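Side-chain contact in ketosynthase (Streptomyces sp. MSC090213JE08, PDB 6KXD), which is probably the chain length factor subunit of the ketosynthase/chain length factor pair that builds the polyketide chain of ishigamide: residues C358-D361 against A365-V368. Residues are numbered along the deposited sequence; the frame is centred on the assembly and turned at random.
Sequences CAVD and AVAV
Ala359 and Ala367 form a hydrogen-bonded antiparallel pair in the beta hairpin of strands 354-360 and 365-373, in the thiolase-type fold of this ketosynthase-like subunit. Two bonds join them. Ala359 N donates to Ala367 O at 2.8 Å, and Ala367 N returns a bond to Ala359 O at 3.0 Å. Toward the turn, Asp361 N donates to Ala365 O at 3.0 Å. Ala365 O accepts twice, because a water also donates to it. The same water donates to Asp361 O and so bridges Asp361 and Ala365 at the mouth of the turn. Ala365 N is buried by the contact and has no partner in the model.

Several backbone groups facing away from the partner strand bond to other parts of the chain. Cys358 bonds through its backbone to Val291. Cys358 O takes a hydrogen bond from Gln336 NE2, and Val360 O takes one from Arg178 NH1. Val366 and Val368 bond through their backbones to Arg258 and Glu256. The carboxylate of Asp361 is held on both oxygens: OD1 accepts from Arg178 N and OD2 from Asp363 N within the turn.

Cys358, Val360, Val366 and Val368 put their side chains on one face of the sheet. Cys358 and Val360 touch both helices 265-280 and 298-310, and Val368 touches helix 265-280. Ala359 and Ala367 point to the other face. The side chains of Val360 and Val366 run alongside each other, and CG1 of Val360 meets CG2 of Val366 at 3.8 Å. The thiol of Cys358 extends opposite its own backbone N (chi1 179°). This sets SG 3.7 Å from Val368 CG2, the branch that lies beside the backbone N of Val368.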
loop_
_atom_site.group_PDB
_atom_site.type_symbol
_atom_site.label_atom_id
_atom_site.label_comp_id
_atom_site.label_asym_id
_atom_site.label_seq_id
_atom_site.Cartn_x
_atom_site.Cartn_y
_atom_site.Cartn_z
ATOM N N CYS B 358 -16.405 0.015 12.607
ATOM C CA CYS B 358 -15.655 -1.168 12.799
ATOM C C CYS B 358 -15.674 -1.906 11.455
ATOM O O CYS B 358 -16.715 -1.926 10.763
ATOM C CB CYS B 358 -16.315 -2.044 13.877
ATOM S SG CYS B 358 -15.369 -3.567 14.085
ATOM N N ALA B 359 -14.557 -2.525 11.093
ATOM C CA ALA B 359 -14.546 -3.390 9.924
ATOM C C ALA B 359 -13.654 -4.591 10.182
ATOM O O ALA B 359 -12.739 -4.522 10.976
ATOM C CB ALA B 359 -14.073 -2.662 8.707
ATOM N N VAL B 360 -14.001 -5.672 9.469
ATOM C CA VAL B 360 -13.262 -6.931 9.441
ATOM C C VAL B 360 -13.065 -7.330 7.987
ATOM O O VAL B 360 -13.879 -7.102 7.158
ATOM C CB VAL B 360 -13.998 -8.033 10.225
ATOM C CG1 VAL B 360 -14.141 -7.587 11.656
ATOM C CG2 VAL B 360 -15.369 -8.366 9.634
ATOM N N ASP B 361 -11.912 -7.914 7.734
ATOM C CA ASP B 361 -11.545 -8.246 6.421
ATOM C C ASP B 361 -11.228 -9.735 6.408
ATOM O O ASP B 361 -10.783 -10.319 7.421
ATOM C CB ASP B 361 -10.402 -7.352 5.980
ATOM C CG ASP B 361 -10.033 -7.587 4.530
ATOM O OD1 ASP B 361 -10.874 -7.246 3.675
ATOM O OD2 ASP B 361 -8.934 -8.140 4.284
ATOM N N ALA B 365 -7.606 -8.939 9.266
ATOM C CA ALA B 365 -7.495 -7.629 9.890
ATOM C C ALA B 365 -8.826 -7.196 10.508
ATOM O O ALA B 365 -9.903 -7.468 9.984
ATOM C CB ALA B 365 -7.026 -6.630 8.884
ATOM N N VAL B 366 -8.729 -6.501 11.644
ATOM C CA VAL B 366 -9.811 -5.835 12.258
ATOM C C VAL B 366 -9.387 -4.385 12.532
ATOM O O VAL B 366 -8.240 -4.096 12.850
ATOM C CB VAL B 366 -10.212 -6.571 13.553
ATOM C CG1 VAL B 366 -11.277 -5.801 14.303
ATOM C CG2 VAL B 366 -10.676 -8.002 13.230
ATOM N N ALA B 367 -10.302 -3.456 12.309
ATOM C CA ALA B 367 -10.006 -2.055 12.637
ATOM C C ALA B 367 -11.271 -1.370 13.160
ATOM O O ALA B 367 -12.421 -1.659 12.751
ATOM C CB ALA B 367 -9.430 -1.368 11.436
ATOM N N VAL B 368 -11.034 -0.412 14.073
ATOM C CA VAL B 368 -12.054 0.325 14.670
ATOM C C VAL B 368 -11.618 1.780 14.719
ATOM O O VAL B 368 -10.479 2.039 15.041
ATOM C CB VAL B 368 -12.371 -0.194 16.081
ATOM C CG1 VAL B 368 -13.351 0.728 16.784
ATOM C CG2 VAL B 368 -12.899 -1.613 16.054
HETATM O O HOH W 1 -11.149 -10.191 10.323
#